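Local coordinates for carbonic anhydrase (Neosartorya fumigata, PDB 6LAC), which catalyses the reversible hydration of carbon dioxide to hydrogencarbonate, using one zinc ion bound in each subunit, at the interface of chains A and B. Coordinates in Å, arbitrary orientation; residue numbers count along the deposited sequence, not the author numbering. Chains: chain A/B, Carbonic anhydrase.

Contact 1: the interface of chains A and B. Residues chain A 64-67, 106-107; chain B 65-67.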
loop_
_atom_site.group_PDB
_atom_site.type_symbol
_atom_site.label_atom_id
_atom_site.label_comp_id
_atom_site.label_asym_id
_atom_site.label_seq_id
_atom_site.Cartn_x
_atom_site.Cartn_y
_atom_site.Cartn_z
ATOM N N ASP A 64 -8.918 -4.238 12.052
ATOM C CA ASP A 64 -9.447 -3.207 12.972
ATOM C C ASP A 64 -8.272 -2.361 13.445
ATOM O O ASP A 64 -7.693 -2.673 14.512
ATOM C CB ASP A 64 -10.160 -3.852 14.158
ATOM C CG ASP A 64 -10.877 -2.857 15.051
ATOM O OD1 ASP A 64 -10.911 -1.662 14.708
ATOM O OD2 ASP A 64 -11.420 -3.294 16.079
ATOM N N ASP A 65 -7.888 -1.370 12.650
ATOM C CA ASP A 65 -6.734 -0.514 13.002
ATOM C C ASP A 65 -6.972 0.877 12.427
ATOM O O ASP A 65 -7.909 1.063 11.598
ATOM C CB ASP A 65 -5.448 -1.238 12.607
ATOM C CG ASP A 65 -4.149 -0.501 12.842
ATOM O OD1 ASP A 65 -3.936 -0.069 14.008
ATOM O OD2 ASP A 65 -3.344 -0.395 11.865
ATOM N N LEU A 66 -6.225 1.856 12.912
ATOM C CA LEU A 66 -6.391 3.251 12.475
ATOM C C LEU A 66 -6.180 3.329 10.961
ATOM O O LEU A 66 -6.957 4.070 10.322
ATOM C CB LEU A 66 -5.367 4.132 13.197
ATOM C CG LEU A 66 -5.470 4.200 14.721
ATOM C CD1 LEU A 66 -4.662 5.381 15.231
ATOM C CD2 LEU A 66 -6.924 4.306 15.156
ATOM N N SER A 67 -5.139 2.687 10.436
ATOM C CA SER A 67 -4.781 2.837 9.003
ATOM C C SER A 67 -5.937 2.360 8.130
ATOM O O SER A 67 -6.348 3.045 7.150
ATOM C CB SER A 67 -3.528 2.086 8.650
ATOM O OG SER A 67 -2.383 2.782 9.072
ATOM N N PRO A 106 -3.640 -8.462 14.347
ATOM C CA PRO A 106 -4.624 -9.487 13.983
ATOM C C PRO A 106 -4.470 -10.229 12.651
ATOM O O PRO A 106 -5.188 -11.180 12.410
ATOM C CB PRO A 106 -5.909 -8.672 13.918
ATOM C CG PRO A 106 -5.453 -7.315 13.466
ATOM C CD PRO A 106 -4.129 -7.089 14.161
ATOM N N TRP A 107 -3.481 -9.891 11.828
ATOM C CA TRP A 107 -3.240 -10.565 10.530
ATOM C C TRP A 107 -3.129 -12.077 10.734
ATOM O O TRP A 107 -3.770 -12.868 10.007
ATOM C CB TRP A 107 -1.995 -9.988 9.837
ATOM C CG TRP A 107 -2.158 -8.549 9.452
ATOM C CD1 TRP A 107 -2.677 -8.065 8.287
ATOM C CD2 TRP A 107 -1.953 -7.399 10.292
ATOM N NE1 TRP A 107 -2.766 -6.697 8.329
ATOM C CE2 TRP A 107 -2.317 -6.261 9.548
ATOM C CE3 TRP A 107 -1.464 -7.211 11.588
ATOM C CZ2 TRP A 107 -2.242 -4.975 10.070
ATOM C CZ3 TRP A 107 -1.373 -5.937 12.092
ATOM C CH2 TRP A 107 -1.793 -4.841 11.366
ATOM N N ASP B 65 0.748 3.053 14.476
ATOM C CA ASP B 65 -0.452 2.194 14.603
ATOM C C ASP B 65 -0.072 0.744 14.375
ATOM O O ASP B 65 1.113 0.424 14.212
ATOM C CB ASP B 65 -1.591 2.655 13.696
ATOM C CG ASP B 65 -1.350 2.419 12.223
ATOM O OD1 ASP B 65 -0.220 2.030 11.829
ATOM O OD2 ASP B 65 -2.331 2.614 11.486
ATOM N N LEU B 66 -1.037 -0.177 14.443
ATOM C CA LEU B 66 -0.682 -1.600 14.346
ATOM C C LEU B 66 -0.146 -1.876 12.952
ATOM O O LEU B 66 0.710 -2.669 12.810
ATOM C CB LEU B 66 -1.899 -2.505 14.615
ATOM C CG LEU B 66 -2.554 -2.364 15.988
ATOM C CD1 LEU B 66 -3.769 -3.278 16.065
ATOM C CD2 LEU B 66 -1.569 -2.716 17.091
ATOM N N SER B 67 -0.743 -1.259 11.935
ATOM C CA SER B 67 -0.329 -1.515 10.524
ATOM C C SER B 67 1.145 -1.156 10.316
ATOM O O SER B 67 1.898 -1.934 9.742
ATOM C CB SER B 67 -1.224 -0.796 9.563
ATOM O OG SER B 67 -2.473 -1.418 9.505
#
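A:Asp65 and B:Asp65 both have extended backbones directly ahead of helix 66-77, whose first turn in each chain lies against the aspartate of the other. The carboxylate of A:Asp65 acts like an N-cap supplied in trans; that of B:Asp65 does so less fully, and the two side chains are set differently. In A:Asp65, CG stands anti to the backbone N (chi1 178°), which sends the carboxylate over the helix start of chain B. Its OD1 takes the amide of B:Leu66, N to OD1 2.9 Å, from the syn side and well out of the carboxylate plane. OD2 has two donors: the hydroxyl OG of B:Ser67 at 2.7 Å, on the anti lone pair, and the B:Ser67 backbone N, also at 2.7 Å, from above the plane. Aspartate suits this place, being short and having two acceptors for the unpaired N-H groups of a first turn, whose helix dipole would favour a negative charge. B:Asp65 instead turns CG between its own N and carbonyl carbon (chi1 71°). The A:Ser67 hydroxyl approaches its OD2 on the syn side, but so closely that the exact geometry is doubtful; A:Ser67 N adds a weak bond at 3.0 Å. B:Leu66 crosses A:Asp65 obliquely, its CB packing 3.5 Å from the carboxylate carbon CG. A:Trp107, a broad flat group, closes the flank edge-on: its CZ2 lies 3.6 Å from B:Ser67 OG, which sits in the plane of the indole.

Contact 2: the interface of chains A and B. Residues chain A 73-74, 77-78; chain B 100, 102-103.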
loop_
_atom_site.group_PDB
_atom_site.type_symbol
_atom_site.label_atom_id
_atom_site.label_comp_id
_atom_site.label_asym_id
_atom_site.label_seq_id
_atom_site.Cartn_x
_atom_site.Cartn_y
_atom_site.Cartn_z
ATOM N N GLY A 73 -12.151 5.693 5.265
ATOM C CA GLY A 73 -12.847 6.959 5.501
ATOM C C GLY A 73 -12.439 8.030 4.514
ATOM O O GLY A 73 -13.293 8.714 3.966
ATOM N N TYR A 74 -11.162 8.179 4.222
ATOM C CA TYR A 74 -10.721 9.170 3.231
ATOM C C TYR A 74 -11.313 8.848 1.848
ATOM O O TYR A 74 -11.803 9.701 1.097
ATOM C CB TYR A 74 -9.191 9.215 3.175
ATOM C CG TYR A 74 -8.624 10.232 2.236
ATOM C CD1 TYR A 74 -8.593 11.582 2.577
ATOM C CD2 TYR A 74 -8.101 9.890 1.003
ATOM C CE1 TYR A 74 -8.036 12.527 1.738
ATOM C CE2 TYR A 74 -7.553 10.821 0.145
ATOM C CZ TYR A 74 -7.485 12.136 0.540
ATOM O OH TYR A 74 -6.969 12.975 -0.367
ATOM N N ASP A 77 -15.226 9.488 2.076
ATOM C CA ASP A 77 -15.636 10.855 2.533
ATOM C C ASP A 77 -14.968 11.956 1.699
ATOM O O ASP A 77 -15.655 12.974 1.371
ATOM C CB ASP A 77 -15.357 11.039 4.026
ATOM C CG ASP A 77 -16.050 10.087 4.993
ATOM O OD1 ASP A 77 -17.080 9.472 4.629
ATOM O OD2 ASP A 77 -15.532 9.928 6.124
ATOM N N SER A 78 -13.679 11.866 1.395
ATOM C CA SER A 78 -12.921 12.880 0.638
ATOM C C SER A 78 -13.034 12.617 -0.854
ATOM O O SER A 78 -13.254 13.543 -1.605
ATOM C CB SER A 78 -11.489 12.929 1.062
ATOM O OG SER A 78 -11.397 13.343 2.413
ATOM N N ASN B 100 -8.035 18.678 3.746
ATOM C CA ASN B 100 -9.299 18.004 3.411
ATOM C C ASN B 100 -9.952 17.545 4.715
ATOM O O ASN B 100 -9.351 16.858 5.527
ATOM C CB ASN B 100 -9.078 16.861 2.431
ATOM C CG ASN B 100 -10.404 16.470 1.853
ATOM O OD1 ASN B 100 -11.222 15.886 2.559
ATOM N ND2 ASN B 100 -10.665 16.850 0.622
ATOM N N GLY B 102 -12.025 15.196 5.294
ATOM C CA GLY B 102 -12.104 13.734 5.503
ATOM C C GLY B 102 -10.777 13.013 5.841
ATOM O O GLY B 102 -10.862 11.768 6.009
ATOM N N LEU B 103 -9.649 13.719 6.009
ATOM C CA LEU B 103 -8.373 13.076 6.415
ATOM C C LEU B 103 -8.344 13.028 7.952
ATOM O O LEU B 103 -8.316 14.123 8.597
ATOM C CB LEU B 103 -7.144 13.804 5.875
ATOM C CG LEU B 103 -5.838 13.062 6.179
ATOM C CD1 LEU B 103 -5.788 11.710 5.470
ATOM C CD2 LEU B 103 -4.633 13.898 5.860
HETATM O O HOH W 1 -12.901 10.339 7.097
#
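A:Tyr74, B:Gly102 and B:Asn100 bury the most surface where the last turn of a helix in one chain runs into a loop of the other. B:Gly102 lies across the helix end. With no side chain to hold it off, its backbone can come close to A:Ser78, and its carbonyl O points towards the helix, 3.8 Å from A:Tyr74 CA. The same carbonyl reaches A:Asp77 through a water, which is 2.7 Å from B:Gly102 O and 2.8 Å from the carboxylate oxygen OD2 of A:Asp77.

B:Asn100 supplies the direct polar link. Its amide oxygen OD1 accepts from the hydroxyl OG of A:Ser78 at 2.6 Å, the donor standing 60° out of the amide plane. From within that plane comes a second donor, B:Gly102 N, 2.9 Å from OD1, so one oxygen both braces its own loop and grips the partner. Asparagine fits because its short side chain offers an uncharged carbonyl oxygen able to accept both bonds. A:Ser78 has OG anti to its carbonyl carbon (chi1 -64°), which turns the hydroxyl to the loop.

A:Tyr74 contributes its ring: the CB of A:Ser78 covers one face towards the rim, while CD1 meets the methyl CD1 of B:Leu103 at 4.0 Å, two side chains set at a slant. The patch joins the C-terminal end of helix 66-77 in chain A to the loop of chain B that links strand 83-89 to helix 107-117.

Contact 3: the interface of chains A and B. Residues chain A 35-36, 38, 58, 93-94; chain B 52-54, 74.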
loop_
_atom_site.group_PDB
_atom_site.type_symbol
_atom_site.label_atom_id
_atom_site.label_comp_id
_atom_site.label_asym_id
_atom_site.label_seq_id
_atom_site.Cartn_x
_atom_site.Cartn_y
_atom_site.Cartn_z
ATOM N N SER A 35 1.201 -6.352 -0.143
ATOM C CA SER A 35 2.598 -5.873 -0.188
ATOM C C SER A 35 3.561 -6.812 -0.923
ATOM O O SER A 35 4.545 -6.271 -1.464
ATOM C CB SER A 35 3.069 -5.641 1.194
ATOM O OG SER A 35 2.295 -4.628 1.841
ATOM N N ASP A 36 3.342 -8.133 -0.928
ATOM C CA ASP A 36 4.321 -9.024 -1.635
ATOM C C ASP A 36 3.806 -9.417 -3.007
ATOM O O ASP A 36 4.385 -10.329 -3.616
ATOM C CB ASP A 36 4.758 -10.212 -0.775
ATOM C CG ASP A 36 3.661 -11.230 -0.513
ATOM O OD1 ASP A 36 2.622 -11.226 -1.230
ATOM O OD2 ASP A 36 3.822 -12.094 0.346
ATOM N N GLY A 38 4.449 -8.221 -5.919
ATOM C CA GLY A 38 5.793 -8.416 -6.530
ATOM C C GLY A 38 5.747 -8.592 -8.028
ATOM O O GLY A 38 6.712 -9.251 -8.563
ATOM N N LEU A 58 -0.343 -5.819 4.276
ATOM C CA LEU A 58 -0.078 -7.245 4.526
ATOM C C LEU A 58 -1.292 -8.077 4.138
ATOM O O LEU A 58 -2.368 -7.883 4.706
ATOM C CB LEU A 58 0.229 -7.468 5.998
ATOM C CG LEU A 58 1.475 -6.793 6.561
ATOM C CD1 LEU A 58 1.519 -6.956 8.070
ATOM C CD2 LEU A 58 2.723 -7.373 5.904
ATOM N N HIS A 93 3.097 -14.979 -0.045
ATOM C CA HIS A 93 3.833 -15.595 1.070
ATOM C C HIS A 93 3.101 -15.354 2.366
ATOM O O HIS A 93 3.250 -16.104 3.356
ATOM C CB HIS A 93 5.284 -15.098 1.132
ATOM C CG HIS A 93 6.050 -15.454 -0.078
ATOM N ND1 HIS A 93 6.640 -16.683 -0.276
ATOM C CD2 HIS A 93 6.284 -14.751 -1.198
ATOM C CE1 HIS A 93 7.217 -16.706 -1.468
ATOM N NE2 HIS A 93 7.014 -15.545 -2.048
ATOM N N ILE A 94 2.217 -14.362 2.418
ATOM C CA ILE A 94 1.491 -14.050 3.659
ATOM C C ILE A 94 0.280 -14.986 3.747
ATOM O O ILE A 94 0.111 -15.671 4.812
ATOM C CB ILE A 94 1.191 -12.536 3.712
ATOM C CG1 ILE A 94 2.477 -11.719 3.819
ATOM C CG2 ILE A 94 0.235 -12.228 4.834
ATOM C CD1 ILE A 94 2.276 -10.271 3.509
ATOM N N ILE B 52 10.426 -5.569 -4.753
ATOM C CA ILE B 52 9.645 -4.511 -4.042
ATOM C C ILE B 52 8.671 -5.164 -3.093
ATOM O O ILE B 52 7.848 -5.992 -3.541
ATOM C CB ILE B 52 8.959 -3.605 -5.061
ATOM C CG1 ILE B 52 9.971 -2.997 -6.032
ATOM C CG2 ILE B 52 8.140 -2.534 -4.345
ATOM C CD1 ILE B 52 9.377 -2.127 -7.116
ATOM N N PHE B 53 8.753 -4.852 -1.820
ATOM C CA PHE B 53 7.761 -5.195 -0.788
ATOM C C PHE B 53 7.095 -3.867 -0.470
ATOM O O PHE B 53 7.718 -2.994 0.111
ATOM C CB PHE B 53 8.428 -5.856 0.404
ATOM C CG PHE B 53 7.447 -6.283 1.443
ATOM C CD1 PHE B 53 6.691 -7.419 1.268
ATOM C CD2 PHE B 53 7.308 -5.582 2.610
ATOM C CE1 PHE B 53 5.780 -7.812 2.224
ATOM C CE2 PHE B 53 6.389 -5.950 3.560
ATOM C CZ PHE B 53 5.656 -7.094 3.375
ATOM N N GLU B 54 5.879 -3.683 -0.994
ATOM C CA GLU B 54 5.301 -2.332 -1.119
ATOM C C GLU B 54 4.281 -2.075 -0.041
ATOM O O GLU B 54 3.266 -2.843 0.037
ATOM C CB GLU B 54 4.653 -2.239 -2.494
ATOM C CG GLU B 54 4.129 -0.873 -2.874
ATOM C CD GLU B 54 3.582 -0.758 -4.289
ATOM O OE1 GLU B 54 3.370 -1.784 -4.945
ATOM O OE2 GLU B 54 3.326 0.392 -4.720
ATOM N N TYR B 74 7.267 -7.373 10.107
ATOM C CA TYR B 74 7.325 -8.481 9.132
ATOM C C TYR B 74 8.516 -8.273 8.180
ATOM O O TYR B 74 9.244 -9.209 7.855
ATOM C CB TYR B 74 5.993 -8.603 8.377
ATOM C CG TYR B 74 5.928 -9.672 7.341
ATOM C CD1 TYR B 74 5.667 -10.974 7.693
ATOM C CD2 TYR B 74 6.176 -9.430 6.006
ATOM C CE1 TYR B 74 5.652 -11.977 6.748
ATOM C CE2 TYR B 74 6.149 -10.412 5.040
ATOM C CZ TYR B 74 5.879 -11.715 5.417
ATOM O OH TYR B 74 5.873 -12.660 4.462
HETATM O O HOH W 2 5.152 -6.127 -4.089
HETATM O O HOH W 3 6.058 -11.678 1.982
#
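The zinc-binding Cys-X-Asp motif that begins at the end of strand 29-34 supplies A:Ser35 and the zinc ligand A:Asp36, which lie against B:Phe53 and B:Glu54 of strand 52-57. A:Ser35 is gripped twice: its carbonyl O accepts from B:Glu54 N at 2.9 Å, nearly straight (163° at H), and its hydroxyl OG donates to B:Glu54 O at 2.7 Å, from above the carbonyl plane. Serine is small enough to lie on the strand while adding a donor, and its CB rests over one face of the B:Phe53 ring, 3.8 Å from the centroid. The CD2 methyl of A:Leu58 meets the ring tip, CZ.

A water extends this pairing, touching A:Ser35 O, A:Gly38 N and B:Ile52 O.

A second water, lying in the plane of the B:Tyr74 ring and 2.7 Å from its OH, also binds A:Asp36 OD2 at 2.8 Å. The backbone N of A:His93 donates to OD2 too, at 3.0 Å. The partner's tyrosine thus reaches the metal ligand through water and may help to steady it, while the CG1 of A:Ile94 packs on its OH end at 3.6 Å. The site lies where the metal-binding loops of one subunit meet strand 52-57 and helix 66-77 of the other.

Contact 4: the interface of chains A and B. Residues chain A 53-55, 70-71, 74; chain B 35-36, 58, 94, 103.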
loop_
_atom_site.group_PDB
_atom_site.type_symbol
_atom_site.label_atom_id
_atom_site.label_comp_id
_atom_site.label_asym_id
_atom_site.label_seq_id
_atom_site.Cartn_x
_atom_site.Cartn_y
_atom_site.Cartn_z
ATOM N N PHE A 53 -6.619 4.513 -6.497
ATOM C CA PHE A 53 -6.238 4.997 -5.170
ATOM C C PHE A 53 -5.864 3.719 -4.431
ATOM O O PHE A 53 -6.728 2.905 -4.114
ATOM C CB PHE A 53 -7.411 5.777 -4.565
ATOM C CG PHE A 53 -7.087 6.328 -3.211
ATOM C CD1 PHE A 53 -6.293 7.448 -3.099
ATOM C CD2 PHE A 53 -7.584 5.731 -2.069
ATOM C CE1 PHE A 53 -5.969 7.920 -1.841
ATOM C CE2 PHE A 53 -7.223 6.209 -0.808
ATOM C CZ PHE A 53 -6.421 7.301 -0.717
ATOM N N GLU A 54 -4.564 3.512 -4.230
ATOM C CA GLU A 54 -4.038 2.173 -3.903
ATOM C C GLU A 54 -3.696 2.087 -2.423
ATOM O O GLU A 54 -2.833 2.889 -1.970
ATOM C CB GLU A 54 -2.847 1.926 -4.810
ATOM C CG GLU A 54 -2.237 0.550 -4.657
ATOM C CD GLU A 54 -1.065 0.278 -5.599
ATOM O OE1 GLU A 54 -0.538 1.250 -6.153
ATOM O OE2 GLU A 54 -0.650 -0.896 -5.694
ATOM N N TYR A 55 -4.224 1.097 -1.731
ATOM C CA TYR A 55 -3.816 0.771 -0.360
ATOM C C TYR A 55 -3.214 -0.609 -0.445
ATOM O O TYR A 55 -3.886 -1.584 -0.816
ATOM C CB TYR A 55 -5.011 0.801 0.612
ATOM C CG TYR A 55 -4.599 0.538 2.044
ATOM C CD1 TYR A 55 -3.688 1.393 2.664
ATOM C CD2 TYR A 55 -5.000 -0.573 2.746
ATOM C CE1 TYR A 55 -3.196 1.173 3.943
ATOM C CE2 TYR A 55 -4.520 -0.801 4.038
ATOM C CZ TYR A 55 -3.606 0.061 4.619
ATOM O OH TYR A 55 -2.995 -0.147 5.844
ATOM N N ALA A 70 -8.992 4.907 8.570
ATOM C CA ALA A 70 -8.743 6.229 7.964
ATOM C C ALA A 70 -8.681 6.130 6.431
ATOM O O ALA A 70 -8.978 7.104 5.733
ATOM C CB ALA A 70 -7.478 6.876 8.493
ATOM N N THR A 71 -8.102 5.039 5.913
ATOM C CA THR A 71 -7.953 4.891 4.450
ATOM C C THR A 71 -9.352 4.740 3.834
ATOM O O THR A 71 -9.683 5.423 2.857
ATOM C CB THR A 71 -7.021 3.729 4.113
ATOM O OG1 THR A 71 -5.770 3.984 4.741
ATOM C CG2 THR A 71 -6.826 3.632 2.622
ATOM N N TYR A 74 -11.162 8.179 4.222
ATOM C CA TYR A 74 -10.721 9.170 3.231
ATOM C C TYR A 74 -11.313 8.848 1.848
ATOM O O TYR A 74 -11.803 9.701 1.097
ATOM C CB TYR A 74 -9.191 9.215 3.175
ATOM C CG TYR A 74 -8.624 10.232 2.236
ATOM C CD1 TYR A 74 -8.593 11.582 2.577
ATOM C CD2 TYR A 74 -8.101 9.890 1.003
ATOM C CE1 TYR A 74 -8.036 12.527 1.738
ATOM C CE2 TYR A 74 -7.553 10.821 0.145
ATOM C CZ TYR A 74 -7.485 12.136 0.540
ATOM O OH TYR A 74 -6.969 12.975 -0.367
ATOM N N SER B 35 -0.856 6.414 -1.431
ATOM C CA SER B 35 -2.082 5.911 -2.100
ATOM C C SER B 35 -2.507 6.736 -3.308
ATOM O O SER B 35 -3.131 6.118 -4.181
ATOM C CB SER B 35 -3.200 5.785 -1.136
ATOM O OG SER B 35 -2.834 4.873 -0.090
ATOM N N ASP B 36 -2.259 8.045 -3.360
ATOM C CA ASP B 36 -2.737 8.818 -4.542
ATOM C C ASP B 36 -1.633 9.059 -5.536
ATOM O O ASP B 36 -1.809 9.897 -6.457
ATOM C CB ASP B 36 -3.506 10.073 -4.101
ATOM C CG ASP B 36 -2.654 11.161 -3.490
ATOM O OD1 ASP B 36 -1.401 11.094 -3.624
ATOM O OD2 ASP B 36 -3.179 12.142 -2.932
ATOM N N LEU B 58 -1.778 6.366 3.195
ATOM C CA LEU B 58 -2.050 7.814 3.150
ATOM C C LEU B 58 -0.772 8.614 3.311
ATOM O O LEU B 58 -0.137 8.547 4.359
ATOM C CB LEU B 58 -3.058 8.210 4.220
ATOM C CG LEU B 58 -4.437 7.588 4.082
ATOM C CD1 LEU B 58 -5.243 7.747 5.363
ATOM C CD2 LEU B 58 -5.189 8.129 2.871
ATOM N N ILE B 94 -2.506 14.811 -0.424
ATOM C CA ILE B 94 -2.472 14.662 1.042
ATOM C C ILE B 94 -1.351 15.531 1.626
ATOM O O ILE B 94 -1.601 16.357 2.555
ATOM C CB ILE B 94 -2.369 13.152 1.358
ATOM C CG1 ILE B 94 -3.617 12.413 0.883
ATOM C CG2 ILE B 94 -2.113 12.917 2.832
ATOM C CD1 ILE B 94 -3.484 10.907 0.824
ATOM N N LEU B 103 -9.649 13.719 6.009
ATOM C CA LEU B 103 -8.373 13.076 6.415
ATOM C C LEU B 103 -8.344 13.028 7.952
ATOM O O LEU B 103 -8.316 14.123 8.597
ATOM C CB LEU B 103 -7.144 13.804 5.875
ATOM C CG LEU B 103 -5.838 13.062 6.179
ATOM C CD1 LEU B 103 -5.788 11.710 5.470
ATOM C CD2 LEU B 103 -4.633 13.898 5.860
HETATM O O HOH W 4 -5.878 11.829 -2.608
HETATM O O HOH W 5 -2.916 4.484 4.883
#
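B:Leu58, the residue with most surface buried here, fits between helix 66-77 and strand 52-57 of chain A, and apolar packing dominates. Its CG is anti to the carbonyl carbon (chi1 -63°), and the branched tip divides the work. CD1 reaches the helix, 3.8 Å from A:Ala70 O and close to A:Thr71, whose side chain runs past it in the opposite direction; a small alanine leaves the methyl this access. CD2 reaches both aromatics, 3.9 Å from A:Tyr74 CD2 and equally from A:Phe53 CZ. For A:Phe53 that methyl lies at the edge, in the ring plane, as does B:Asp36 CB, while B:Ser35 CB covers one face. B:Ile94 crosses A:Tyr74 further out, CG1 to OH 3.6 Å.

Direct hydrogen bonds pair the A:Glu54 backbone with both the carbonyl and the hydroxyl of B:Ser35. A:Glu54 N donates to B:Ser35 O at 3.0 Å, in the carbonyl plane on a lone pair, and B:Ser35 OG returns a bond to A:Glu54 O, standing 38° above that carbonyl's plane.

Waters add further polar links. One joins the A:Thr71 hydroxyl OG1, at 2.9 Å, to B:Leu58 N, at 2.8 Å, and threonine suits this place by offering that hydroxyl beside an apolar contact. Another connects A:Tyr74 OH with B:Asp36 OD2. The patch gives the dimer interface an apolar core and links the zinc ligand B:Asp36 to the neighbouring subunit through water.

Contacts 3 and 4 share a core that is repeated with the chains exchanged, their C-alpha centres about 18 Å apart, and contact 1 lies about 16 and 15 Å from them, where the starts of the two 66-77 helices meet. Contact 2 lies beside contact 4, about 9 Å away, sharing A:Tyr74 and B:Leu103, but about 18 Å from contact 1 and 26 Å from contact 3. Helix 66-77 enters all four: its start in contact 1, its middle and end in the others. One helix per subunit therefore spans the dimer interface, and its tyrosine reaches a zinc ligand of the other subunit through water, consistent with the dimer being the working unit of beta-class carbonic anhydrases.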